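Local coordinates for hydrogenase expression/formation protein HypE (Desulfovibrio vulgaris subsp. vulgaris, PDB 2Z1U), which binds ATP and magnesium and, as a HypE-family maturation protein, probably takes part in hydrogenase assembly, at residues Gln238-Arg251 with Glu297-Gly309. Numbering follows the deposited sequence.
Sequences QAVCHVLETAVPVR and EHAARIGSVKSVG
Val-240 and Lys-306 each donate the backbone N-H to the other's carbonyl, as do His-242 and Ser-304, in two antiparallel hydrogen-bonded pairs; a fifth bond, Leu-244 N to Ile-302 O at 2.8 Å, extends the register. His-242 O is also approached by Gly-303 CA at 3.0 Å in a CA-H...O contact. Strand 240-244 is thus joined to 300-306 within the mixed sheet of the C-terminal AIR synthase-related domain, while Cys-241 and Val-243 bond their backbones to Gln-318, Val-320 and Glu-322 on its other edge. Across 300-306, Ile-302 and Gly-303 both face Ile-168 of strand 167-170, a classic beta bulge. With CG1 set between backbone N and carbonyl carbon (chi1 68°), Ile-302 lays CD1 4.0 Å from Val-243 CG2, and its CG2 meets Ala-247 O. The Lys-306 side chain runs at about a right angle to that of His-242, CD 3.6 Å from His-242 CD2, then bends at chi4 so that NZ donates to Ser-304 OG at 2.7 Å. At the far end His-298 CE1 lies 3.6 Å above the Arg-251 guanidinium plane, the two planes 78° apart, and Glu-297 OE1 makes a long 3.7 Å salt bridge with Arg-251 NH2; Asp-193, Asp-176 and Ser-173 add weak partners. Five near-linear backbone bonds fix the register, far from that long charged pair.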
ATOM      1  N   GLN A 238     -22.575  19.493   1.125  1.00 52.33           N
ATOM      2  CA  GLN A 238     -23.558  20.345   0.425  1.00 53.19           C
ATOM      3  C   GLN A 238     -23.862  21.627   1.192  1.00 53.18           C
ATOM      4  O   GLN A 238     -25.015  21.969   1.459  1.00 52.81           O
ATOM      5  CB  GLN A 238     -24.833  19.562   0.083  1.00 53.68           C
ATOM      6  CG  GLN A 238     -24.599  18.499  -0.980  1.00 56.91           C
ATOM      7  CD  GLN A 238     -24.283  19.122  -2.326  1.00 59.88           C
ATOM      8  OE1 GLN A 238     -25.148  19.738  -2.949  1.00 61.90           O
ATOM      9  NE2 GLN A 238     -23.041  18.976  -2.775  1.00 60.84           N
ATOM     10  N   ALA A 239     -22.793  22.328   1.544  1.00 53.12           N
ATOM     11  CA  ALA A 239     -22.888  23.562   2.297  1.00 52.78           C
ATOM     12  C   ALA A 239     -21.873  24.524   1.714  1.00 52.69           C
ATOM     13  O   ALA A 239     -21.192  24.211   0.745  1.00 51.96           O
ATOM     14  CB  ALA A 239     -22.605  23.302   3.775  1.00 52.58           C
ATOM     15  N   VAL A 240     -21.776  25.703   2.305  1.00 53.38           N
ATOM     16  CA  VAL A 240     -20.774  26.654   1.870  1.00 53.85           C
ATOM     17  C   VAL A 240     -19.863  27.002   3.035  1.00 54.63           C
ATOM     18  O   VAL A 240     -20.327  27.212   4.162  1.00 55.50           O
ATOM     19  CB  VAL A 240     -21.391  27.881   1.072  1.00 54.23           C
ATOM     20  CG1 VAL A 240     -22.913  27.990   1.242  1.00 53.65           C
ATOM     21  CG2 VAL A 240     -20.678  29.186   1.355  1.00 52.27           C
ATOM     22  N   CYS A 241     -18.557  26.967   2.781  1.00 54.37           N
ATOM     23  CA  CYS A 241     -17.582  27.331   3.797  1.00 54.69           C
ATOM     24  C   CYS A 241     -17.240  28.798   3.646  1.00 54.48           C
ATOM     25  O   CYS A 241     -16.950  29.265   2.538  1.00 55.39           O
ATOM     26  CB  CYS A 241     -16.331  26.447   3.697  1.00 54.04           C
ATOM     27  SG  CYS A 241     -16.629  24.713   4.117  1.00 56.52           S
ATOM     28  N   HIS A 242     -17.344  29.539   4.748  1.00 54.43           N
ATOM     29  CA  HIS A 242     -16.961  30.945   4.783  1.00 54.30           C
ATOM     30  C   HIS A 242     -15.700  31.102   5.627  1.00 53.50           C
ATOM     31  O   HIS A 242     -15.667  30.696   6.777  1.00 53.58           O
ATOM     32  CB  HIS A 242     -18.104  31.818   5.324  1.00 55.13           C
ATOM     33  CG  HIS A 242     -19.208  32.039   4.334  1.00 58.33           C
ATOM     34  ND1 HIS A 242     -19.304  33.180   3.565  1.00 60.74           N
ATOM     35  CD2 HIS A 242     -20.247  31.249   3.965  1.00 60.10           C
ATOM     36  CE1 HIS A 242     -20.362  33.091   2.775  1.00 61.84           C
ATOM     37  NE2 HIS A 242     -20.950  31.929   2.996  1.00 61.26           N
ATOM     38  N   VAL A 243     -14.671  31.695   5.043  1.00 52.61           N
ATOM     39  CA  VAL A 243     -13.356  31.774   5.657  1.00 52.47           C
ATOM     40  C   VAL A 243     -12.880  33.230   5.703  1.00 51.58           C
ATOM     41  O   VAL A 243     -13.219  34.020   4.824  1.00 49.78           O
ATOM     42  CB  VAL A 243     -12.371  30.838   4.905  1.00 53.57           C
ATOM     43  CG1 VAL A 243     -10.943  31.385   4.914  1.00 55.59           C
ATOM     44  CG2 VAL A 243     -12.403  29.442   5.560  1.00 54.36           C
ATOM     45  N   LEU A 244     -12.136  33.594   6.750  1.00 50.00           N
ATOM     46  CA  LEU A 244     -11.635  34.968   6.898  1.00 49.48           C
ATOM     47  C   LEU A 244     -10.137  35.008   6.587  1.00 49.48           C
ATOM     48  O   LEU A 244      -9.332  34.391   7.316  1.00 48.89           O
ATOM     49  CB  LEU A 244     -11.900  35.487   8.320  1.00 48.99           C
ATOM     50  CG  LEU A 244     -11.619  36.972   8.611  1.00 48.88           C
ATOM     51  CD1 LEU A 244     -12.460  37.925   7.733  1.00 46.05           C
ATOM     52  CD2 LEU A 244     -11.831  37.273  10.093  1.00 49.65           C
ATOM     53  N   GLU A 245      -9.757  35.734   5.529  1.00 48.83           N
ATOM     54  CA  GLU A 245      -8.351  35.715   5.058  1.00 48.59           C
ATOM     55  C   GLU A 245      -7.330  36.013   6.168  1.00 48.08           C
ATOM     56  O   GLU A 245      -6.310  35.326   6.280  1.00 48.00           O
ATOM     57  CB  GLU A 245      -8.113  36.671   3.876  1.00 47.68           C
ATOM     58  CG  GLU A 245      -6.713  36.510   3.243  1.00 46.97           C
ATOM     59  CD  GLU A 245      -6.543  37.298   1.950  1.00 48.82           C
ATOM     60  OE1 GLU A 245      -7.127  38.372   1.830  1.00 45.37           O
ATOM     61  OE2 GLU A 245      -5.809  36.858   1.051  1.00 50.92           O
ATOM     62  N   THR A 246      -7.615  37.042   6.955  1.00 47.83           N
ATOM     63  CA  THR A 246      -6.706  37.508   7.995  1.00 48.00           C
ATOM     64  C   THR A 246      -6.531  36.479   9.112  1.00 48.33           C
ATOM     65  O   THR A 246      -5.542  36.539   9.820  1.00 47.70           O
ATOM     66  CB  THR A 246      -7.121  38.859   8.622  1.00 47.57           C
ATOM     67  OG1 THR A 246      -8.470  38.792   9.111  1.00 47.42           O
ATOM     68  CG2 THR A 246      -6.967  40.013   7.625  1.00 47.33           C
ATOM     69  N   ALA A 247      -7.498  35.570   9.252  1.00 48.66           N
ATOM     70  CA  ALA A 247      -7.490  34.541  10.301  1.00 49.09           C
ATOM     71  C   ALA A 247      -6.732  33.277   9.906  1.00 49.13           C
ATOM     72  O   ALA A 247      -6.377  32.466  10.781  1.00 48.70           O
ATOM     73  CB  ALA A 247      -8.927  34.202  10.745  1.00 49.15           C
ATOM     74  N   VAL A 248      -6.482  33.093   8.604  1.00 48.21           N
ATOM     75  CA  VAL A 248      -5.686  31.945   8.126  1.00 47.79           C
ATOM     76  C   VAL A 248      -4.215  32.263   8.382  1.00 48.42           C
ATOM     77  O   VAL A 248      -3.700  33.236   7.848  1.00 47.97           O
ATOM     78  CB  VAL A 248      -5.923  31.608   6.627  1.00 48.54           C
ATOM     79  CG1 VAL A 248      -5.180  30.324   6.221  1.00 46.81           C
ATOM     80  CG2 VAL A 248      -7.407  31.467   6.344  1.00 48.06           C
ATOM     81  N   PRO A 249      -3.543  31.461   9.255  1.00 47.91           N
ATOM     82  CA  PRO A 249      -2.155  31.748   9.598  1.00 47.85           C
ATOM     83  C   PRO A 249      -1.187  31.327   8.490  1.00 47.67           C
ATOM     84  O   PRO A 249      -1.255  30.221   7.983  1.00 46.92           O
ATOM     85  CB  PRO A 249      -1.919  30.913  10.889  1.00 47.22           C
ATOM     86  CG  PRO A 249      -2.853  29.766  10.764  1.00 47.97           C
ATOM     87  CD  PRO A 249      -4.051  30.254   9.929  1.00 47.79           C
ATOM     88  N   VAL A 250      -0.319  32.244   8.096  1.00 48.90           N
ATOM     89  CA  VAL A 250       0.713  31.980   7.094  1.00 49.58           C
ATOM     90  C   VAL A 250       1.886  32.797   7.595  1.00 50.74           C
ATOM     91  O   VAL A 250       1.747  34.007   7.810  1.00 50.76           O
ATOM     92  CB  VAL A 250       0.302  32.461   5.639  1.00 49.81           C
ATOM     93  CG1 VAL A 250       1.408  32.147   4.626  1.00 49.11           C
ATOM     94  CG2 VAL A 250      -0.995  31.808   5.160  1.00 48.80           C
ATOM     95  N   ARG A 251       3.014  32.133   7.837  1.00 51.56           N
ATOM     96  CA  ARG A 251       4.220  32.782   8.373  1.00 52.35           C
ATOM     97  C   ARG A 251       4.686  33.848   7.398  1.00 52.06           C
ATOM     98  O   ARG A 251       4.616  33.640   6.190  1.00 51.14           O
ATOM     99  CB  ARG A 251       5.339  31.749   8.560  1.00 52.93           C
ATOM    100  CG  ARG A 251       5.079  30.734   9.641  1.00 55.22           C
ATOM    101  CD  ARG A 251       6.104  29.599   9.605  1.00 58.97           C
ATOM    102  NE  ARG A 251       6.547  29.317  10.964  1.00 64.35           N
ATOM    103  CZ  ARG A 251       6.021  28.394  11.763  1.00 65.85           C
ATOM    104  NH1 ARG A 251       5.035  27.602  11.344  1.00 64.53           N
ATOM    105  NH2 ARG A 251       6.510  28.255  12.990  1.00 68.16           N
ATOM    106  N   GLU A 297       1.122  26.529  17.840  1.00 49.13           N
ATOM    107  CA  GLU A 297       1.300  27.954  18.087  1.00 50.11           C
ATOM    108  C   GLU A 297       0.278  28.776  17.309  1.00 48.79           C
ATOM    109  O   GLU A 297      -0.063  29.871  17.697  1.00 48.16           O
ATOM    110  CB  GLU A 297       2.716  28.386  17.701  1.00 50.49           C
ATOM    111  CG  GLU A 297       3.143  27.939  16.313  1.00 55.58           C
ATOM    112  CD  GLU A 297       3.754  26.550  16.311  1.00 55.94           C
ATOM    113  OE1 GLU A 297       4.460  26.211  15.337  1.00 56.27           O
ATOM    114  OE2 GLU A 297       3.525  25.798  17.282  1.00 58.82           O
ATOM    115  N   HIS A 298      -0.074  28.265  16.138  1.00 49.06           N
ATOM    116  CA  HIS A 298      -0.843  29.053  15.184  1.00 49.20           C
ATOM    117  C   HIS A 298      -2.238  28.506  14.931  1.00 49.48           C
ATOM    118  O   HIS A 298      -2.907  28.952  13.985  1.00 48.97           O
ATOM    119  CB  HIS A 298      -0.079  29.170  13.862  1.00 49.69           C
ATOM    120  CG  HIS A 298       1.231  29.876  13.993  1.00 49.74           C
ATOM    121  ND1 HIS A 298       2.390  29.403  13.418  1.00 50.17           N
ATOM    122  CD2 HIS A 298       1.565  31.017  14.636  1.00 51.91           C
ATOM    123  CE1 HIS A 298       3.384  30.225  13.702  1.00 50.25           C
ATOM    124  NE2 HIS A 298       2.912  31.210  14.441  1.00 54.06           N
ATOM    125  N   ALA A 299      -2.669  27.536  15.744  1.00 48.44           N
ATOM    126  CA  ALA A 299      -4.057  27.050  15.659  1.00 48.25           C
ATOM    127  C   ALA A 299      -5.017  28.231  15.745  1.00 47.85           C
ATOM    128  O   ALA A 299      -4.788  29.149  16.523  1.00 46.45           O
ATOM    129  CB  ALA A 299      -4.360  26.035  16.753  1.00 48.39           C
ATOM    130  N   ALA A 300      -6.067  28.217  14.922  1.00 48.34           N
ATOM    131  CA  ALA A 300      -7.014  29.340  14.860  1.00 48.90           C
ATOM    132  C   ALA A 300      -8.391  28.962  14.338  1.00 48.77           C
ATOM    133  O   ALA A 300      -8.542  28.030  13.559  1.00 49.04           O
ATOM    134  CB  ALA A 300      -6.439  30.484  14.019  1.00 49.64           C
ATOM    135  N   ARG A 301      -9.398  29.695  14.795  1.00 49.31           N
ATOM    136  CA  ARG A 301     -10.693  29.674  14.151  1.00 50.11           C
ATOM    137  C   ARG A 301     -10.515  30.444  12.823  1.00 50.09           C
ATOM    138  O   ARG A 301     -10.058  31.590  12.823  1.00 48.95           O
ATOM    139  CB  ARG A 301     -11.730  30.346  15.047  1.00 50.21           C
ATOM    140  CG  ARG A 301     -13.153  30.320  14.508  1.00 52.00           C
ATOM    141  CD  ARG A 301     -13.992  31.330  15.250  1.00 55.67           C
ATOM    142  NE  ARG A 301     -14.155  31.012  16.670  1.00 59.04           N
ATOM    143  CZ  ARG A 301     -15.173  30.318  17.173  1.00 59.65           C
ATOM    144  NH1 ARG A 301     -15.234  30.085  18.480  1.00 59.11           N
ATOM    145  NH2 ARG A 301     -16.132  29.861  16.364  1.00 59.78           N
ATOM    146  N   ILE A 302     -10.804  29.799  11.695  1.00 50.86           N
ATOM    147  CA  ILE A 302     -10.656  30.501  10.392  1.00 51.35           C
ATOM    148  C   ILE A 302     -11.962  30.838   9.673  1.00 52.25           C
ATOM    149  O   ILE A 302     -11.961  31.548   8.652  1.00 51.71           O
ATOM    150  CB  ILE A 302      -9.720  29.746   9.406  1.00 51.50           C
ATOM    151  CG1 ILE A 302     -10.352  28.417   8.948  1.00 51.81           C
ATOM    152  CG2 ILE A 302      -8.331  29.564  10.013  1.00 52.29           C
ATOM    153  CD1 ILE A 302      -9.604  27.725   7.815  1.00 52.28           C
ATOM    154  N   GLY A 303     -13.079  30.348  10.195  1.00 52.69           N
ATOM    155  CA  GLY A 303     -14.354  30.564   9.514  1.00 52.47           C
ATOM    156  C   GLY A 303     -15.487  29.725  10.065  1.00 52.58           C
ATOM    157  O   GLY A 303     -15.428  29.237  11.199  1.00 51.48           O
ATOM    158  N   SER A 304     -16.530  29.571   9.257  1.00 52.63           N
ATOM    159  CA  SER A 304     -17.731  28.856   9.674  1.00 53.28           C
ATOM    160  C   SER A 304     -18.432  28.172   8.496  1.00 53.53           C
ATOM    161  O   SER A 304     -18.197  28.514   7.326  1.00 53.33           O
ATOM    162  CB  SER A 304     -18.692  29.793  10.421  1.00 52.92           C
ATOM    163  OG  SER A 304     -19.214  30.817   9.573  1.00 54.73           O
ATOM    164  N   VAL A 305     -19.283  27.198   8.813  1.00 53.85           N
ATOM    165  CA  VAL A 305     -20.127  26.553   7.807  1.00 54.59           C
ATOM    166  C   VAL A 305     -21.522  27.202   7.825  1.00 55.65           C
ATOM    167  O   VAL A 305     -22.074  27.485   8.896  1.00 55.67           O
ATOM    168  CB  VAL A 305     -20.215  25.030   8.033  1.00 54.48           C
ATOM    169  CG1 VAL A 305     -21.096  24.367   6.976  1.00 54.02           C
ATOM    170  CG2 VAL A 305     -18.802  24.406   8.042  1.00 53.95           C
ATOM    171  N   LYS A 306     -22.064  27.449   6.633  1.00 56.59           N
ATOM    172  CA  LYS A 306     -23.367  28.100   6.465  1.00 58.15           C
ATOM    173  C   LYS A 306     -24.210  27.359   5.434  1.00 58.84           C
ATOM    174  O   LYS A 306     -23.677  26.716   4.523  1.00 58.67           O
ATOM    175  CB  LYS A 306     -23.191  29.570   6.054  1.00 57.56           C
ATOM    176  CG  LYS A 306     -22.678  30.470   7.182  1.00 58.35           C
ATOM    177  CD  LYS A 306     -22.511  31.922   6.744  1.00 58.93           C
ATOM    178  CE  LYS A 306     -22.353  32.856   7.945  1.00 61.04           C
ATOM    179  NZ  LYS A 306     -21.201  32.527   8.824  1.00 62.21           N
ATOM    180  N   SER A 307     -25.527  27.436   5.594  1.00 60.16           N
ATOM    181  CA  SER A 307     -26.461  26.850   4.631  1.00 61.57           C
ATOM    182  C   SER A 307     -26.487  27.681   3.341  1.00 62.12           C
ATOM    183  O   SER A 307     -26.131  28.865   3.353  1.00 61.99           O
ATOM    184  CB  SER A 307     -27.862  26.735   5.246  1.00 61.14           C
ATOM    185  OG  SER A 307     -28.341  28.006   5.660  1.00 63.29           O
ATOM    186  N   VAL A 308     -26.886  27.050   2.236  1.00 63.32           N
ATOM    187  CA  VAL A 308     -26.975  27.718   0.929  1.00 64.30           C
ATOM    188  C   VAL A 308     -27.916  28.908   0.985  1.00 65.09           C
ATOM    189  O   VAL A 308     -29.051  28.778   1.435  1.00 65.59           O
ATOM    190  CB  VAL A 308     -27.463  26.748  -0.176  1.00 64.57           C
ATOM    191  CG1 VAL A 308     -27.735  27.502  -1.487  1.00 64.17           C
ATOM    192  CG2 VAL A 308     -26.455  25.645  -0.387  1.00 64.11           C
ATOM    193  N   GLY A 309     -27.428  30.065   0.537  1.00 65.52           N
ATOM    194  CA  GLY A 309     -28.218  31.287   0.517  1.00 66.40           C
ATOM    195  C   GLY A 309     -28.180  32.029   1.837  1.00 66.79           C
ATOM    196  O   GLY A 309     -28.892  33.008   2.011  1.00 66.55           O
TER